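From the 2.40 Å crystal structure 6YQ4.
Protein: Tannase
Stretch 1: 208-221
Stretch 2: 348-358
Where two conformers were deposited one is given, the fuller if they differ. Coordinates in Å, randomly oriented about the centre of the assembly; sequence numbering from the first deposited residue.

Stretch 1, residues 208-221: PITNLENADSAYEW
Stretch 2, residues 348-358: DRMKSPPAFDS

An irregular chain can be held against a helix if one face of the helix offers acceptors to its free amides and hollows to its side chains. Tannase gives a worked example, in which two stretches far apart in sequence bury 605 Å² between them. Stretch 1 enters a helix, settled from Ala215, that continues past Trp221; stretch 2 has no regular secondary structure and is bent by a cis peptide bond before Pro354. The backbones come nearest at Asp216 and Pro354, with CA atoms 5.6 Å apart.

The main bump is Phe356 (chi1 -62°, m; chi2 84°). Its CB points toward stretch 1, and its ring enters a hollow lined by Ile209 (m, m), Leu212 (m, t) and Ala215. The small Ala215 lies over one ring face, its CB 3.4 Å from Phe356 CE1 in a CH-pi contact; Ile209 CG2 approaches Phe356 CE2 at 3.6 Å. One helical turn on, the roles reverse: Ala355 CB sits over a face of the Tyr219 ring (chi1 -162°, t; chi2 -92°), 3.9 Å from Tyr219 CD1.

Polar groups fix this packing. Asp216 (chi1 -77°, m) turns its carboxylate to successive amides: Phe356 N donates to Asp216 OD1 at 2.6 Å, and Asp357 N to Asp216 OD2 at 3.0 Å. Ala355 N instead donates to a water at 3.0 Å, and that water donates to Asp216 O and Glu220 OE1, filling the gap between loop and helix. Tyr219 OH reaches back along the loop to accept from Lys351 N at 3.0 Å, so that the contacts run in opposite sense along the two chains. Glu220 (m, m) forms a salt bridge with Arg349 (chi1 121°, between wells), Glu220 OE2 to Arg349 NH1 being 3.2 Å, while Glu220 OE1 also lies 3.2 Å from Pro353 CB.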

ATOM      1  N   PRO A 208      -0.707   3.754   1.296  1.00 24.93           N
ATOM      2  CA  PRO A 208      -0.271   2.472   1.866  1.00 16.40           C
ATOM      3  C   PRO A 208      -0.692   2.351   3.323  1.00 22.25           C
ATOM      4  O   PRO A 208      -0.508   3.271   4.116  1.00 24.33           O
ATOM      5  CB  PRO A 208       1.261   2.512   1.739  1.00 20.44           C
ATOM      6  CG  PRO A 208       1.618   3.968   1.592  1.00 21.07           C
ATOM      7  CD  PRO A 208       0.430   4.618   0.914  1.00 24.35           C
ATOM      8  N   ILE A 209      -1.253   1.199   3.674  1.00 18.83           N
ATOM      9  CA  ILE A 209      -1.555   0.894   5.068  1.00 20.91           C
ATOM     10  C   ILE A 209      -0.397   0.067   5.609  1.00 25.53           C
ATOM     11  O   ILE A 209      -0.498  -1.168   5.660  1.00 30.86           O
ATOM     12  CB  ILE A 209      -2.907   0.145   5.216  1.00 23.07           C
ATOM     13  CG1 ILE A 209      -4.052   0.884   4.514  1.00 21.44           C
ATOM     14  CG2 ILE A 209      -3.280  -0.126   6.674  1.00 25.09           C
ATOM     15  CD1 ILE A 209      -4.275   2.282   4.979  1.00 20.16           C
ATOM     16  N   THR A 210       0.716   0.727   5.985  1.00 21.00           N
ATOM     17  CA  THR A 210       1.928   0.094   6.541  1.00 21.72           C
ATOM     18  C   THR A 210       2.250   0.571   7.946  1.00 22.79           C
ATOM     19  O   THR A 210       1.487   1.319   8.572  1.00 21.23           O
ATOM     20  CB  THR A 210       3.219   0.372   5.757  1.00 22.19           C
ATOM     21  OG1 THR A 210       3.236   1.714   5.223  1.00 24.67           O
ATOM     22  CG2 THR A 210       3.530  -0.680   4.764  1.00 23.39           C
ATOM     23  N   ASN A 211       3.458   0.188   8.394  1.00 17.82           N
ATOM     24  CA  ASN A 211       3.945   0.510   9.732  1.00 20.49           C
ATOM     25  C   ASN A 211       2.899   0.159  10.791  1.00 20.07           C
ATOM     26  O   ASN A 211       2.656   0.935  11.726  1.00 18.44           O
ATOM     27  CB  ASN A 211       4.317   1.976   9.804  1.00 18.27           C
ATOM     28  CG  ASN A 211       5.422   2.260  10.784  1.00 21.73           C
ATOM     29  OD1 ASN A 211       5.752   1.421  11.619  1.00 18.97           O
ATOM     30  ND2 ASN A 211       6.037   3.460  10.660  1.00 23.76           N
ATOM     31  N   LEU A 212       2.282  -1.030  10.642  1.00 24.02           N
ATOM     32  CA  LEU A 212       1.036  -1.335  11.358  1.00 18.62           C
ATOM     33  C   LEU A 212       1.192  -1.200  12.869  1.00 20.80           C
ATOM     34  O   LEU A 212       0.356  -0.583  13.536  1.00 28.94           O
ATOM     35  CB  LEU A 212       0.545  -2.736  10.996  1.00 22.33           C
ATOM     36  CG  LEU A 212       0.097  -2.749   9.545  1.00 22.19           C
ATOM     37  CD1 LEU A 212      -0.324  -4.131   9.126  1.00 26.27           C
ATOM     38  CD2 LEU A 212      -1.003  -1.734   9.366  1.00 17.71           C
ATOM     39  N   GLU A 213       2.267  -1.750  13.427  1.00 28.44           N
ATOM     40  CA  GLU A 213       2.463  -1.664  14.869  1.00 23.25           C
ATOM     41  C   GLU A 213       2.683  -0.230  15.366  1.00 29.06           C
ATOM     42  O   GLU A 213       2.526   0.009  16.570  1.00 21.52           O
ATOM     43  CB  GLU A 213       3.642  -2.564  15.290  1.00 26.36           C
ATOM     44  CG  GLU A 213       5.022  -2.141  14.782  1.00 21.26           C
ATOM     45  CD  GLU A 213       5.330  -2.713  13.415  1.00 33.82           C
ATOM     46  OE1 GLU A 213       4.348  -2.982  12.685  1.00 22.19           O
ATOM     47  OE2 GLU A 213       6.535  -2.871  13.057  1.00 29.22           O
ATOM     48  N   ASN A 214       3.029   0.737  14.496  1.00 23.96           N
ATOM     49  CA  ASN A 214       3.101   2.134  14.940  1.00 28.09           C
ATOM     50  C   ASN A 214       1.939   2.991  14.452  1.00 29.03           C
ATOM     51  O   ASN A 214       1.887   4.183  14.783  1.00 32.00           O
ATOM     52  CB  ASN A 214       4.422   2.795  14.519  1.00 20.13           C
ATOM     53  CG  ASN A 214       5.632   2.127  15.146  1.00 27.36           C
ATOM     54  OD1 ASN A 214       5.811   2.174  16.362  1.00 30.47           O
ATOM     55  ND2 ASN A 214       6.463   1.485  14.319  1.00 20.61           N
ATOM     56  N   ALA A 215       1.005   2.436  13.688  1.00 27.13           N
ATOM     57  CA  ALA A 215      -0.065   3.273  13.149  1.00 22.64           C
ATOM     58  C   ALA A 215      -1.144   3.648  14.173  1.00 24.64           C
ATOM     59  O   ALA A 215      -1.911   4.586  13.911  1.00 22.90           O
ATOM     60  CB  ALA A 215      -0.691   2.584  11.946  1.00 18.31           C
ATOM     61  N   ASP A 216      -1.213   2.975  15.333  1.00 20.29           N
ATOM     62  CA  ASP A 216      -2.177   3.355  16.372  1.00 22.72           C
ATOM     63  C   ASP A 216      -1.793   4.654  17.083  1.00 27.90           C
ATOM     64  O   ASP A 216      -2.645   5.526  17.302  1.00 28.24           O
ATOM     65  CB  ASP A 216      -2.315   2.235  17.399  1.00 27.65           C
ATOM     66  CG  ASP A 216      -3.165   1.091  16.895  1.00 40.66           C
ATOM     67  OD1 ASP A 216      -4.200   1.360  16.231  1.00 37.21           O
ATOM     68  OD2 ASP A 216      -2.788  -0.074  17.160  1.00 41.57           O
ATOM     69  N   SER A 217      -0.538   4.765  17.538  1.00 21.85           N
ATOM     70  CA  SER A 217      -0.096   5.999  18.183  1.00 28.67           C
ATOM     71  C   SER A 217      -0.136   7.171  17.215  1.00 27.82           C
ATOM     72  O   SER A 217      -0.503   8.290  17.595  1.00 32.08           O
ATOM     73  CB  SER A 217       1.316   5.833  18.751  1.00 29.36           C
ATOM     74  OG  SER A 217       2.228   5.477  17.721  1.00 31.73           O
ATOM     75  N   ALA A 218       0.250   6.941  15.963  1.00 21.02           N
ATOM     76  CA  ALA A 218       0.236   8.028  14.999  1.00 25.93           C
ATOM     77  C   ALA A 218      -1.185   8.504  14.748  1.00 24.90           C
ATOM     78  O   ALA A 218      -1.429   9.711  14.600  1.00 25.50           O
ATOM     79  CB  ALA A 218       0.912   7.592  13.698  1.00 21.48           C
ATOM     80  N   TYR A 219      -2.142   7.576  14.730  1.00 25.51           N
ATOM     81  CA  TYR A 219      -3.529   7.944  14.442  1.00 20.71           C
ATOM     82  C   TYR A 219      -4.137   8.761  15.577  1.00 21.77           C
ATOM     83  O   TYR A 219      -4.931   9.674  15.332  1.00 28.73           O
ATOM     84  CB  TYR A 219      -4.346   6.684  14.189  1.00 20.42           C
ATOM     85  CG  TYR A 219      -5.662   6.914  13.468  1.00 23.41           C
ATOM     86  CD1 TYR A 219      -6.832   7.126  14.186  1.00 21.24           C
ATOM     87  CD2 TYR A 219      -5.726   6.956  12.083  1.00 19.72           C
ATOM     88  CE1 TYR A 219      -8.052   7.333  13.532  1.00 21.39           C
ATOM     89  CE2 TYR A 219      -6.934   7.160  11.416  1.00 32.49           C
ATOM     90  CZ  TYR A 219      -8.101   7.344  12.158  1.00 34.07           C
ATOM     91  OH  TYR A 219      -9.314   7.550  11.533  1.00 31.93           O
ATOM     92  N   GLU A 220      -3.750   8.475  16.813  1.00 22.42           N
ATOM     93  CA  GLU A 220      -4.234   9.229  17.954  1.00 23.59           C
ATOM     94  C   GLU A 220      -3.467  10.529  18.157  1.00 34.10           C
ATOM     95  O   GLU A 220      -4.041  11.516  18.616  1.00 36.55           O
ATOM     96  CB  GLU A 220      -4.157   8.341  19.197  1.00 26.28           C
ATOM     97  CG  GLU A 220      -5.110   7.145  19.099  1.00 24.77           C
ATOM     98  CD  GLU A 220      -6.492   7.562  18.607  1.00 30.31           C
ATOM     99  OE1 GLU A 220      -7.065   6.850  17.763  1.00 27.48           O
ATOM    100  OE2 GLU A 220      -7.014   8.610  19.068  1.00 39.23           O
ATOM    101  N   TRP A 221      -2.173  10.548  17.844  1.00 36.49           N
ATOM    102  CA  TRP A 221      -1.462  11.815  17.763  1.00 35.65           C
ATOM    103  C   TRP A 221      -2.189  12.792  16.837  1.00 31.76           C
ATOM    104  O   TRP A 221      -2.509  13.918  17.230  1.00 31.32           O
ATOM    105  CB  TRP A 221      -0.028  11.572  17.295  1.00 38.61           C
ATOM    106  CG  TRP A 221       0.697  12.840  17.082  1.00 30.73           C
ATOM    107  CD1 TRP A 221       1.157  13.691  18.036  1.00 31.27           C
ATOM    108  CD2 TRP A 221       1.016  13.426  15.825  1.00 28.10           C
ATOM    109  NE1 TRP A 221       1.754  14.784  17.451  1.00 25.38           N
ATOM    110  CE2 TRP A 221       1.674  14.647  16.090  1.00 24.43           C
ATOM    111  CE3 TRP A 221       0.782  13.057  14.499  1.00 22.53           C
ATOM    112  CZ2 TRP A 221       2.128  15.481  15.078  1.00 24.44           C
ATOM    113  CZ3 TRP A 221       1.240  13.893  13.496  1.00 32.73           C
ATOM    114  CH2 TRP A 221       1.907  15.087  13.790  1.00 30.24           C
ATOM    115  N   ASP A 348     -15.366  14.462  10.794  1.00 43.11           N
ATOM    116  CA  ASP A 348     -15.459  13.431  11.821  1.00 36.76           C
ATOM    117  C   ASP A 348     -14.300  12.466  11.661  1.00 27.86           C
ATOM    118  O   ASP A 348     -13.847  12.205  10.553  1.00 24.33           O
ATOM    119  CB  ASP A 348     -16.755  12.636  11.700  1.00 42.90           C
ATOM    120  CG  ASP A 348     -17.918  13.289  12.389  1.00 50.54           C
ATOM    121  OD1 ASP A 348     -17.750  14.234  13.192  1.00 54.71           O
ATOM    122  OD2 ASP A 348     -19.028  12.837  12.106  1.00 60.31           O
ATOM    123  N   ARG A 349     -13.829  11.915  12.766  1.00 30.89           N
ATOM    124  CA  ARG A 349     -12.816  10.874  12.698  0.58 29.75           C
ATOM    125  C   ARG A 349     -13.417   9.631  12.051  1.00 25.00           C
ATOM    126  O   ARG A 349     -14.629   9.447  12.042  1.00 30.91           O
ATOM    127  CB  ARG A 349     -12.271  10.563  14.105  0.58 31.73           C
ATOM    128  CG  ARG A 349     -12.433   9.118  14.586  0.58 27.10           C
ATOM    129  CD  ARG A 349     -12.514   8.973  16.120  0.58 25.58           C
ATOM    130  NE  ARG A 349     -11.560   9.796  16.868  0.58 26.08           N
ATOM    131  CZ  ARG A 349     -10.441   9.345  17.436  0.58 27.58           C
ATOM    132  NH1 ARG A 349      -9.650  10.179  18.093  0.58 24.97           N
ATOM    133  NH2 ARG A 349     -10.097   8.064  17.342  0.58 28.78           N
ATOM    134  N   MET A 350     -12.558   8.777  11.499  1.00 26.97           N
ATOM    135  CA  MET A 350     -13.022   7.539  10.883  1.00 25.48           C
ATOM    136  C   MET A 350     -12.905   6.337  11.821  1.00 29.46           C
ATOM    137  O   MET A 350     -13.904   5.827  12.323  1.00 36.22           O
ATOM    138  CB  MET A 350     -12.241   7.265   9.614  1.00 25.75           C
ATOM    139  CG  MET A 350     -12.947   6.314   8.701  1.00 37.01           C
ATOM    140  SD  MET A 350     -11.880   5.660   7.434  1.00 41.31           S
ATOM    141  CE  MET A 350     -12.302   3.911   7.478  1.00 40.68           C
ATOM    142  N   LYS A 351     -11.693   5.854  12.044  1.00 34.93           N
ATOM    143  CA  LYS A 351     -11.522   4.679  12.875  1.00 29.89           C
ATOM    144  C   LYS A 351     -11.520   5.070  14.349  1.00 29.51           C
ATOM    145  O   LYS A 351     -11.206   6.203  14.716  1.00 29.84           O
ATOM    146  CB  LYS A 351     -10.226   3.956  12.501  1.00 29.13           C
ATOM    147  CG  LYS A 351     -10.139   3.608  11.024  1.00 23.14           C
ATOM    148  CD  LYS A 351      -9.120   2.526  10.740  1.00 19.79           C
ATOM    149  CE  LYS A 351      -9.193   2.124   9.281  1.00 19.38           C
ATOM    150  NZ  LYS A 351      -7.966   1.371   8.827  1.00 23.45           N
ATOM    151  N   SER A 352     -11.895   4.111  15.200  1.00 25.78           N
ATOM    152  CA  SER A 352     -11.915   4.269  16.644  1.00 30.44           C
ATOM    153  C   SER A 352     -10.675   3.642  17.276  1.00 32.92           C
ATOM    154  O   SER A 352     -10.170   2.630  16.787  1.00 41.80           O
ATOM    155  CB  SER A 352     -13.173   3.629  17.239  1.00 25.69           C
ATOM    156  OG  SER A 352     -14.311   4.065  16.528  1.00 30.30           O
ATOM    157  N   PRO A 353     -10.197   4.199  18.388  1.00 28.74           N
ATOM    158  CA  PRO A 353      -8.912   3.769  18.949  1.00 32.10           C
ATOM    159  C   PRO A 353      -9.049   2.492  19.759  1.00 29.64           C
ATOM    160  O   PRO A 353      -9.979   2.359  20.565  1.00 27.64           O
ATOM    161  CB  PRO A 353      -8.520   4.951  19.852  1.00 31.16           C
ATOM    162  CG  PRO A 353      -9.841   5.482  20.331  1.00 35.39           C
ATOM    163  CD  PRO A 353     -10.867   5.197  19.246  1.00 31.33           C
ATOM    164  N   PRO A 354      -8.093   1.553  19.640  1.00 32.96           N
ATOM    165  CA  PRO A 354      -6.928   1.609  18.741  1.00 35.60           C
ATOM    166  C   PRO A 354      -7.282   1.202  17.307  1.00 36.50           C
ATOM    167  O   PRO A 354      -7.801   0.122  17.079  1.00 40.98           O
ATOM    168  CB  PRO A 354      -5.933   0.607  19.369  1.00 23.96           C
ATOM    169  CG  PRO A 354      -6.468   0.333  20.754  1.00 27.24           C
ATOM    170  CD  PRO A 354      -7.951   0.496  20.659  1.00 27.65           C
ATOM    171  N   ALA A 355      -6.953   2.068  16.354  1.00 25.42           N
ATOM    172  CA  ALA A 355      -7.472   1.956  14.994  1.00 29.89           C
ATOM    173  C   ALA A 355      -7.018   0.685  14.264  1.00 34.08           C
ATOM    174  O   ALA A 355      -7.731   0.204  13.378  1.00 34.63           O
ATOM    175  CB  ALA A 355      -7.055   3.200  14.198  1.00 22.31           C
ATOM    176  N   PHE A 356      -5.836   0.152  14.579  1.00 31.28           N
ATOM    177  CA  PHE A 356      -5.295  -1.018  13.891  1.00 28.38           C
ATOM    178  C   PHE A 356      -5.193  -2.247  14.788  1.00 34.64           C
ATOM    179  O   PHE A 356      -5.689  -3.319  14.414  1.00 36.93           O
ATOM    180  CB  PHE A 356      -3.925  -0.680  13.268  1.00 35.44           C
ATOM    181  CG  PHE A 356      -4.006   0.400  12.227  1.00 35.90           C
ATOM    182  CD1 PHE A 356      -3.979   1.740  12.600  1.00 27.83           C
ATOM    183  CD2 PHE A 356      -4.178   0.083  10.894  1.00 25.48           C
ATOM    184  CE1 PHE A 356      -4.110   2.735  11.673  1.00 19.12           C
ATOM    185  CE2 PHE A 356      -4.299   1.085   9.952  1.00 32.66           C
ATOM    186  CZ  PHE A 356      -4.259   2.418  10.343  1.00 30.34           C
ATOM    187  N   ASP A 357      -4.586  -2.140  15.979  1.00 25.12           N
ATOM    188  CA  ASP A 357      -4.561  -3.271  16.916  1.00 29.79           C
ATOM    189  C   ASP A 357      -5.684  -3.111  17.948  1.00 37.49           C
ATOM    190  O   ASP A 357      -5.462  -2.622  19.069  1.00 35.22           O
ATOM    191  CB  ASP A 357      -3.199  -3.411  17.588  1.00 23.34           C
ATOM    192  CG  ASP A 357      -3.045  -4.760  18.279  1.00 34.75           C
ATOM    193  OD1 ASP A 357      -4.037  -5.528  18.211  1.00 36.87           O
ATOM    194  OD2 ASP A 357      -1.964  -5.066  18.861  1.00 25.06           O
ATOM    195  N   SER A 358      -6.895  -3.559  17.573  1.00 30.65           N
ATOM    196  CA  SER A 358      -8.074  -3.481  18.444  1.00 33.25           C
ATOM    197  C   SER A 358      -7.956  -4.390  19.658  1.00 32.68           C
ATOM    198  O   SER A 358      -7.378  -5.475  19.593  1.00 33.87           O
ATOM    199  CB  SER A 358      -9.353  -3.880  17.700  1.00 39.91           C
ATOM    200  OG  SER A 358      -9.350  -3.432  16.369  1.00 50.01           O
TER
HETATM  201  O   HOH W   1      -5.419   4.522  17.236  1.00 29.85           O